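Local coordinates for protein putative phosphohistidine phosphatase, SixA (Nakamurella multipartita, PDB 4HBZ) that is a putative SixA-type phosphohistidine phosphatase of the histidine phosphatase superfamily and probably removes phosphate through a phosphorylated histidine intermediate, at residues R26-G31 with R47-A52; R35-P40 with Y89-Y94; R75-A80 with L116-A121. All coordinates share one frame; numbering follows the deposited sequence.

Interaction 1 (R26-G31 with R47-A52); sequences RHAAAG and RAATAA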
loop_
_atom_site.group_PDB
_atom_site.type_symbol
_atom_site.label_atom_id
_atom_site.label_comp_id
_atom_site.label_asym_id
_atom_site.label_seq_id
_atom_site.Cartn_x
_atom_site.Cartn_y
_atom_site.Cartn_z
ATOM N N ARG A 26 -0.875 5.275 -1.588
ATOM C CA ARG A 26 -1.182 6.040 -2.809
ATOM C C ARG A 26 -0.065 7.066 -3.025
ATOM O O ARG A 26 0.353 7.752 -2.080
ATOM C CB ARG A 26 -2.536 6.757 -2.651
ATOM C CG ARG A 26 -2.892 7.612 -3.855
ATOM C CD ARG A 26 -4.194 8.341 -3.624
ATOM N NE ARG A 26 -4.563 9.138 -4.786
ATOM C CZ ARG A 26 -5.659 9.904 -4.839
ATOM N NH1 ARG A 26 -6.492 9.969 -3.843
ATOM N NH2 ARG A 26 -5.950 10.538 -5.975
ATOM N N HIS A 27 0.433 7.155 -4.246
ATOM C CA HIS A 27 1.477 8.127 -4.558
ATOM C C HIS A 27 1.072 9.526 -4.084
ATOM O O HIS A 27 -0.107 9.883 -4.026
ATOM C CB HIS A 27 1.801 8.171 -6.055
ATOM C CG HIS A 27 0.679 8.641 -6.901
ATOM N ND1 HIS A 27 0.331 9.969 -7.027
ATOM C CD2 HIS A 27 -0.223 7.937 -7.641
ATOM C CE1 HIS A 27 -0.733 10.059 -7.794
ATOM N NE2 HIS A 27 -1.085 8.845 -8.187
ATOM N N ALA A 28 2.100 10.325 -3.862
ATOM C CA ALA A 28 1.897 11.715 -3.450
ATOM C C ALA A 28 1.500 12.592 -4.618
ATOM O O ALA A 28 1.474 12.171 -5.775
ATOM C CB ALA A 28 3.110 12.219 -2.740
ATOM N N ALA A 29 1.101 13.815 -4.306
ATOM C CA ALA A 29 0.484 14.723 -5.276
ATOM C C ALA A 29 1.399 14.998 -6.455
ATOM O O ALA A 29 2.623 15.243 -6.280
ATOM C CB ALA A 29 0.083 16.011 -4.597
ATOM N N ALA A 30 0.828 14.959 -7.653
ATOM C CA ALA A 30 1.586 15.090 -8.875
ATOM C C ALA A 30 1.064 16.205 -9.788
ATOM O O ALA A 30 -0.068 16.664 -9.666
ATOM C CB ALA A 30 1.580 13.743 -9.608
ATOM N N GLY A 31 1.972 16.696 -10.596
ATOM C CA GLY A 31 1.722 17.837 -11.455
ATOM C C GLY A 31 1.354 17.422 -12.842
ATOM O O GLY A 31 0.809 16.339 -13.072
ATOM N N ARG A 47 7.251 16.797 -0.362
ATOM C CA ARG A 47 7.186 16.919 1.111
ATOM C C ARG A 47 6.293 15.823 1.752
ATOM O O ARG A 47 6.656 15.245 2.764
ATOM C CB ARG A 47 6.710 18.300 1.558
ATOM C CG ARG A 47 7.798 19.309 1.483
ATOM C CD ARG A 47 7.303 20.684 1.974
ATOM N NE ARG A 47 6.531 21.380 0.969
ATOM C CZ ARG A 47 7.056 22.099 -0.033
ATOM N NH1 ARG A 47 6.256 22.676 -0.906
ATOM N NH2 ARG A 47 8.376 22.235 -0.167
ATOM N N ALA A 48 5.163 15.519 1.142
ATOM C CA ALA A 48 4.270 14.530 1.726
ATOM C C ALA A 48 4.927 13.143 1.687
ATOM O O ALA A 48 4.865 12.367 2.642
ATOM C CB ALA A 48 2.964 14.529 0.993
ATOM N N ALA A 49 5.555 12.794 0.586
ATOM C CA ALA A 49 6.185 11.467 0.488
ATOM C C ALA A 49 7.387 11.354 1.435
ATOM O O ALA A 49 7.662 10.301 2.016
ATOM C CB ALA A 49 6.636 11.237 -0.950
ATOM N N THR A 50 8.112 12.459 1.567
ATOM C CA THR A 50 9.222 12.476 2.509
ATOM C C THR A 50 8.761 12.235 3.934
ATOM O O THR A 50 9.345 11.426 4.696
ATOM C CB THR A 50 9.960 13.817 2.396
ATOM O OG1 THR A 50 10.465 13.966 1.055
ATOM C CG2 THR A 50 11.092 13.909 3.410
ATOM N N ALA A 51 7.685 12.924 4.316
ATOM C CA ALA A 51 7.125 12.718 5.649
ATOM C C ALA A 51 6.637 11.314 5.873
ATOM O O ALA A 51 6.834 10.736 6.952
ATOM C CB ALA A 51 6.041 13.768 5.931
ATOM N N ALA A 52 5.998 10.750 4.859
ATOM C CA ALA A 52 5.505 9.381 4.965
ATOM C C ALA A 52 6.651 8.399 5.156
ATOM O O ALA A 52 6.591 7.505 6.012
ATOM C CB ALA A 52 4.708 9.021 3.728
#

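Interaction 2 (R35-P40 with Y89-Y94); sequences RDHDRP and YRDELY. With ACY (acetic acid), chain B.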
loop_
_atom_site.group_PDB
_atom_site.type_symbol
_atom_site.label_atom_id
_atom_site.label_comp_id
_atom_site.label_asym_id
_atom_site.label_seq_id
_atom_site.Cartn_x
_atom_site.Cartn_y
_atom_site.Cartn_z
ATOM N N ARG A 35 2.766 13.404 -21.136
ATOM C CA ARG A 35 2.322 12.013 -20.988
ATOM C C ARG A 35 1.974 11.763 -19.534
ATOM O O ARG A 35 2.769 12.084 -18.649
ATOM C CB ARG A 35 3.423 11.045 -21.409
ATOM C CG ARG A 35 3.741 11.030 -22.894
ATOM C CD ARG A 35 4.257 9.647 -23.261
ATOM N NE ARG A 35 5.362 9.268 -22.394
ATOM C CZ ARG A 35 6.543 8.814 -22.816
ATOM N NH1 ARG A 35 6.764 8.608 -24.105
ATOM N NH2 ARG A 35 7.490 8.528 -21.937
ATOM N N ASP A 36 0.804 11.175 -19.257
ATOM C CA ASP A 36 0.434 10.944 -17.872
ATOM C C ASP A 36 1.484 10.157 -17.078
ATOM O O ASP A 36 1.810 10.498 -15.964
ATOM C CB ASP A 36 -0.908 10.204 -17.765
ATOM C CG ASP A 36 -1.249 9.889 -16.327
ATOM O OD1 ASP A 36 -1.865 10.802 -15.676
ATOM O OD2 ASP A 36 -0.843 8.811 -15.803
ATOM N N HIS A 37 2.051 9.151 -17.706
ATOM C CA HIS A 37 2.957 8.253 -16.985
ATOM C C HIS A 37 4.205 9.041 -16.513
ATOM O O HIS A 37 4.783 8.671 -15.481
ATOM C CB HIS A 37 3.326 7.117 -17.956
ATOM C CG HIS A 37 3.999 5.945 -17.335
ATOM N ND1 HIS A 37 5.353 5.745 -17.435
ATOM C CD2 HIS A 37 3.503 4.866 -16.679
ATOM C CE1 HIS A 37 5.669 4.599 -16.854
ATOM N NE2 HIS A 37 4.563 4.050 -16.380
ATOM N N ASP A 38 4.542 10.151 -17.154
ATOM C CA ASP A 38 5.708 11.017 -16.818
ATOM C C ASP A 38 5.419 12.105 -15.810
ATOM O O ASP A 38 6.345 12.903 -15.431
ATOM C CB ASP A 38 6.235 11.724 -18.077
ATOM C CG ASP A 38 6.836 10.752 -19.071
ATOM O OD1 ASP A 38 7.306 9.673 -18.638
ATOM O OD2 ASP A 38 6.849 11.079 -20.274
ATOM N N ARG A 39 4.155 12.241 -15.372
ATOM C CA ARG A 39 3.849 13.356 -14.467
ATOM C C ARG A 39 4.666 13.253 -13.160
ATOM O O ARG A 39 4.661 12.229 -12.486
ATOM C CB ARG A 39 2.358 13.336 -14.091
ATOM C CG ARG A 39 1.474 13.747 -15.267
ATOM C CD ARG A 39 0.004 13.391 -15.056
ATOM N NE ARG A 39 -0.461 14.058 -13.855
ATOM C CZ ARG A 39 -1.263 13.559 -12.948
ATOM N NH1 ARG A 39 -1.777 12.337 -13.069
ATOM N NH2 ARG A 39 -1.520 14.288 -11.854
ATOM N N PRO A 40 5.376 14.337 -12.796
ATOM C CA PRO A 40 6.223 14.301 -11.627
ATOM C C PRO A 40 5.465 14.687 -10.368
ATOM O O PRO A 40 4.389 15.295 -10.431
ATOM C CB PRO A 40 7.254 15.368 -11.959
ATOM C CG PRO A 40 6.458 16.415 -12.628
ATOM C CD PRO A 40 5.490 15.609 -13.530
ATOM N N TYR A 89 9.189 -3.193 -9.856
ATOM C CA TYR A 89 8.431 -2.209 -10.605
ATOM C C TYR A 89 7.483 -2.972 -11.551
ATOM O O TYR A 89 7.907 -3.894 -12.266
ATOM C CB TYR A 89 9.330 -1.272 -11.407
ATOM C CG TYR A 89 10.147 -0.360 -10.530
ATOM C CD1 TYR A 89 9.540 0.731 -9.858
ATOM C CD2 TYR A 89 11.497 -0.622 -10.307
ATOM C CE1 TYR A 89 10.302 1.550 -9.041
ATOM C CE2 TYR A 89 12.230 0.194 -9.480
ATOM C CZ TYR A 89 11.609 1.284 -8.869
ATOM O OH TYR A 89 12.395 2.093 -8.036
ATOM N N ARG A 90 6.231 -2.564 -11.615
ATOM C CA ARG A 90 5.207 -3.299 -12.363
ATOM C C ARG A 90 4.285 -2.370 -13.114
ATOM O O ARG A 90 3.606 -1.544 -12.504
ATOM C CB ARG A 90 4.412 -4.186 -11.433
ATOM C CG ARG A 90 5.171 -5.307 -10.759
ATOM C CD ARG A 90 5.505 -6.385 -11.762
ATOM N NE ARG A 90 6.181 -7.538 -11.129
ATOM C CZ ARG A 90 7.482 -7.669 -10.970
ATOM N NH1 ARG A 90 8.365 -6.701 -11.293
ATOM N NH2 ARG A 90 7.945 -8.795 -10.381
ATOM N N ASP A 91 4.208 -2.556 -14.439
ATOM C CA ASP A 91 3.169 -1.908 -15.223
ATOM C C ASP A 91 1.785 -2.334 -14.783
ATOM O O ASP A 91 0.822 -1.553 -14.900
ATOM C CB ASP A 91 3.388 -2.199 -16.700
ATOM C CG ASP A 91 4.561 -1.432 -17.298
ATOM O OD1 ASP A 91 4.848 -0.228 -16.974
ATOM O OD2 ASP A 91 5.184 -2.022 -18.234
ATOM N N GLU A 92 1.654 -3.538 -14.231
ATOM C CA GLU A 92 0.369 -4.005 -13.714
ATOM C C GLU A 92 -0.183 -3.081 -12.644
ATOM O O GLU A 92 -1.399 -2.983 -12.506
ATOM C CB GLU A 92 0.465 -5.425 -13.157
ATOM C CG GLU A 92 0.809 -6.534 -14.187
ATOM C CD GLU A 92 2.271 -6.652 -14.584
ATOM O OE1 GLU A 92 3.151 -5.828 -14.264
ATOM O OE2 GLU A 92 2.547 -7.627 -15.319
ATOM N N LEU A 93 0.673 -2.346 -11.917
ATOM C CA LEU A 93 0.207 -1.442 -10.870
ATOM C C LEU A 93 -0.184 -0.084 -11.427
ATOM O O LEU A 93 -0.732 0.720 -10.693
ATOM C CB LEU A 93 1.223 -1.290 -9.758
ATOM C CG LEU A 93 1.117 -2.207 -8.546
ATOM C CD1 LEU A 93 1.146 -3.674 -8.928
ATOM C CD2 LEU A 93 2.149 -1.884 -7.485
ATOM N N TYR A 94 0.090 0.178 -12.700
ATOM C CA TYR A 94 -0.322 1.424 -13.364
ATOM C C TYR A 94 -1.686 1.164 -14.022
ATOM O O TYR A 94 -1.799 0.861 -15.187
ATOM C CB TYR A 94 0.730 1.872 -14.357
ATOM C CG TYR A 94 0.367 3.137 -15.103
ATOM C CD1 TYR A 94 0.267 4.356 -14.452
ATOM C CD2 TYR A 94 0.171 3.123 -16.487
ATOM C CE1 TYR A 94 -0.014 5.503 -15.107
ATOM C CE2 TYR A 94 -0.122 4.292 -17.170
ATOM C CZ TYR A 94 -0.236 5.488 -16.443
ATOM O OH TYR A 94 -0.501 6.642 -17.180
HETATM C C ACY B . 11.497 -8.136 -10.196
HETATM O O ACY B . 11.157 -7.089 -10.822
HETATM O OXT ACY B . 10.741 -9.134 -10.053
HETATM C CH3 ACY B . 12.876 -8.206 -9.599
#

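Interaction 3 (R75-A80 with L116-A121); sequences RQTLAA and LVVGHA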
loop_
_atom_site.group_PDB
_atom_site.type_symbol
_atom_site.label_atom_id
_atom_site.label_comp_id
_atom_site.label_asym_id
_atom_site.label_seq_id
_atom_site.Cartn_x
_atom_site.Cartn_y
_atom_site.Cartn_z
ATOM N N ARG A 75 7.243 6.049 -8.654
ATOM C CA ARG A 75 8.705 5.910 -8.503
ATOM C C ARG A 75 9.275 7.017 -7.615
ATOM O O ARG A 75 10.080 6.724 -6.723
ATOM C CB ARG A 75 9.401 5.935 -9.863
ATOM C CG ARG A 75 9.130 4.739 -10.729
ATOM C CD ARG A 75 9.783 4.920 -12.110
ATOM N NE ARG A 75 9.580 3.791 -13.005
ATOM C CZ ARG A 75 10.352 2.694 -13.060
ATOM N NH1 ARG A 75 11.462 2.568 -12.311
ATOM N NH2 ARG A 75 10.038 1.750 -13.940
ATOM N N GLN A 76 8.847 8.237 -7.868
ATOM C CA GLN A 76 9.347 9.385 -7.131
ATOM C C GLN A 76 8.859 9.381 -5.698
ATOM O O GLN A 76 9.579 9.777 -4.771
ATOM C CB GLN A 76 8.936 10.690 -7.828
ATOM C CG GLN A 76 9.738 10.904 -9.109
ATOM C CD GLN A 76 9.232 12.061 -9.936
ATOM O OE1 GLN A 76 8.365 12.798 -9.510
ATOM N NE2 GLN A 76 9.740 12.210 -11.169
ATOM N N THR A 77 7.636 8.946 -5.465
ATOM C CA THR A 77 7.149 8.795 -4.103
ATOM C C THR A 77 8.026 7.814 -3.352
ATOM O O THR A 77 8.492 8.095 -2.263
ATOM C CB THR A 77 5.688 8.295 -4.113
ATOM O OG1 THR A 77 4.837 9.296 -4.671
ATOM C CG2 THR A 77 5.253 7.964 -2.741
ATOM N N LEU A 78 8.314 6.685 -3.975
ATOM C CA LEU A 78 9.202 5.708 -3.332
ATOM C C LEU A 78 10.584 6.323 -3.027
ATOM O O LEU A 78 11.119 6.145 -1.922
ATOM C CB LEU A 78 9.319 4.449 -4.187
ATOM C CG LEU A 78 10.265 3.407 -3.662
ATOM C CD1 LEU A 78 9.902 2.884 -2.308
ATOM C CD2 LEU A 78 10.334 2.284 -4.697
ATOM N N ALA A 79 11.170 6.984 -3.998
ATOM C CA ALA A 79 12.485 7.575 -3.826
ATOM C C ALA A 79 12.450 8.507 -2.636
ATOM O O ALA A 79 13.388 8.524 -1.793
ATOM C CB ALA A 79 12.899 8.300 -5.120
ATOM N N ALA A 80 11.414 9.314 -2.535
ATOM C CA ALA A 80 11.345 10.327 -1.466
ATOM C C ALA A 80 11.210 9.714 -0.067
ATOM O O ALA A 80 11.547 10.357 0.931
ATOM C CB ALA A 80 10.216 11.323 -1.712
ATOM N N LEU A 116 5.641 -3.110 1.062
ATOM C CA LEU A 116 5.076 -1.827 0.702
ATOM C C LEU A 116 4.603 -1.886 -0.751
ATOM O O LEU A 116 5.375 -2.289 -1.623
ATOM C CB LEU A 116 6.175 -0.771 0.849
ATOM C CG LEU A 116 5.824 0.640 0.325
ATOM C CD1 LEU A 116 4.622 1.262 1.047
ATOM C CD2 LEU A 116 7.032 1.588 0.419
ATOM N N VAL A 117 3.413 -1.390 -0.989
ATOM C CA VAL A 117 2.846 -1.234 -2.324
ATOM C C VAL A 117 2.674 0.244 -2.600
ATOM O O VAL A 117 2.047 0.914 -1.803
ATOM C CB VAL A 117 1.495 -1.945 -2.465
ATOM C CG1 VAL A 117 0.876 -1.779 -3.856
ATOM C CG2 VAL A 117 1.615 -3.438 -2.101
ATOM N N VAL A 118 3.219 0.772 -3.704
ATOM C CA VAL A 118 3.052 2.167 -4.069
ATOM C C VAL A 118 2.303 2.207 -5.396
ATOM O O VAL A 118 2.792 1.774 -6.438
ATOM C CB VAL A 118 4.417 2.886 -4.167
ATOM C CG1 VAL A 118 4.188 4.377 -4.397
ATOM C CG2 VAL A 118 5.264 2.679 -2.877
ATOM N N GLY A 119 1.072 2.659 -5.310
ATOM C CA GLY A 119 0.231 2.688 -6.488
ATOM C C GLY A 119 -0.715 3.861 -6.551
ATOM O O GLY A 119 -0.435 4.951 -6.066
ATOM N N HIS A 120 -1.870 3.627 -7.193
ATOM C CA HIS A 120 -2.799 4.678 -7.549
ATOM C C HIS A 120 -4.186 4.426 -6.947
ATOM O O HIS A 120 -4.598 3.258 -6.797
ATOM C CB HIS A 120 -3.000 4.697 -9.091
ATOM C CG HIS A 120 -1.723 4.826 -9.871
ATOM N ND1 HIS A 120 -1.251 6.052 -10.282
ATOM C CD2 HIS A 120 -0.776 3.914 -10.216
ATOM C CE1 HIS A 120 -0.072 5.882 -10.883
ATOM N NE2 HIS A 120 0.225 4.598 -10.870
ATOM N N ALA A 121 -4.911 5.478 -6.634
ATOM C CA ALA A 121 -6.322 5.396 -6.404
ATOM C C ALA A 121 -7.061 5.271 -7.719
ATOM O O ALA A 121 -6.578 5.754 -8.713
ATOM C CB ALA A 121 -6.818 6.590 -5.656
#

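Interaction 1 (R26-G31 with R47-A52)
A28 faces A48 and A49 of helix 43-59 from the loop that follows strand 20-26; the R26-H27-A28 sequence, spanning strand end and loop start, matches the Arg-His signature of histidine phosphatases. The side chains meet through methyl groups. A28 CB points at the helix and comes to 4.1 Å from A49 CB, with A49 N at nearly the same range. A48 CB is a slightly longer neighbour, 4.4 Å from A28 CB, and all three methyls are buried. With no side chain longer than a methyl between them, loop and helix can run close, A28 CA standing 5.8 Å from A49 CA.

H27 is directed the other way. Its CB leaves the backbone away from the helix, and the imidazole lies toward R73, T74 and T77 of helix 72-81. In relatives the histidine of this signature takes up the phosphate, and H27 probably corresponds to it. A bond within the loop helps fix how the ring is turned: chi1 of 65° places CG between the backbone N and carbonyl carbon, and ND1 reaches forward along the chain. There H27 ND1 donates to A28 O at 2.8 Å, with an N-H...O angle of 173° and the oxygen lying in the imidazole plane.

Interaction 2 (R35-P40 with Y89-Y94)
Y94 holds CG anti to its backbone N (chi1 179°), which sends the phenol across to the 3-10 turn at 36-38. D36 follows the same course, CG trans to N with chi1 176°, and brings its carboxylate to the hydroxyl. H37 brings its CD2 edge to the tyrosine ring. At the surface this ties the loop between strand 20-26 and helix 43-59 to the turn just after strand 86-90, an outermost strand of the sheet; Y94 also meets H120.

Y94 OH donates to D36 OD2 over a short 2.6 Å, reaching the anti side of that oxygen, while OD2 sits at the edge of the phenol in its plane. The second contact is a T-shaped (edge-to-face) stack in which H37 CD2 stands 3.6 Å above the Y94 ring, over its centre, with the planes at 86°. Next to CD2 in the imidazole, H37 NE2 is hydrogen-bonded to T70 OG1, as is D91 OD1.

D36 is gripped further: R39 NH1 forms a salt bridge to D36 OD1 at 3.0 Å from the syn side, and R73 pairs with OD2. Back near the end of strand 86-90, the R90 guanidinium meets an acetate, probably from the crystallisation liquor, edge to edge, R90 NH2 lying 2.8 Å from acetate OXT.

A phenylalanine in place of Y94 has no hydroxyl for D36 OD2, and the carboxylate, left to its arginines, would probably be less firmly fixed against rotation. With two arginines beside it, D36 is likely to stay ionised, making OD2 a strong acceptor for the phenol.

Interaction 3 (R75-A80 with L116-A121)
T77 and L78 of helix 72-81 lie over L116 and V118 of strand 114-119, the backbones coming nearest where L78 CA is 7.1 Å from V118 CA. The two strand residues direct their CB atoms at the helix; V117, between them, serves the opposite face of the sheet, against L24 and L93.

The join is apolar and is made at branch ends. L78 CD1 rests 4.2 Å from L116 CD2, and the two leucines run past one another in opposite directions. Both have CG anti to the backbone N (chi1 177° in L78, 172° in L116), extending the branches into the space between helix and sheet. One step back along the helix, T77 CG2 meets V118 CG1 at 4.1 Å, the two side chains lying aslant. V118 also touches T74, a turn earlier on the same helix.

T77 divides its two branches between separate tasks. While the methyl goes to the valine, OG1 donates to R73 O within its own helix and accepts from A28 N, so this buried hydroxyl is satisfied on both counts.

Helix 72-81 belongs to the beta-alpha-beta crossover from strand 65-69 to its parallel neighbour 86-90, and strand 114-119 flanks 65-69 on its other side. Such helix-on-sheet packing of aliphatic residues forms the core of the alpha/beta fold of the phosphoglycerate mutase-like histidine phosphatases.

Interactions 1 and 3 lie 8 Å apart, centre to centre, and are stitched where neighbouring strands end: H27 N is 3.0 Å from G119 O, a probable hydrogen bond. A28 N to T77 OG1, also 3.0 Å and a probable hydrogen bond, ties their buried contacts to each other. Interaction 2 is joined to the loop of interaction 1 by another, G31 O to R39 NE at 2.7 Å. All three come together at H120. H27 CD2 packs 3.4 Å from H120 ND1, while Y94 CD1 lies 3.6 Å from H120 NE2. This cluster at the strand ends, with R26 and R73 near it, is consistent with the phosphate pocket of the family.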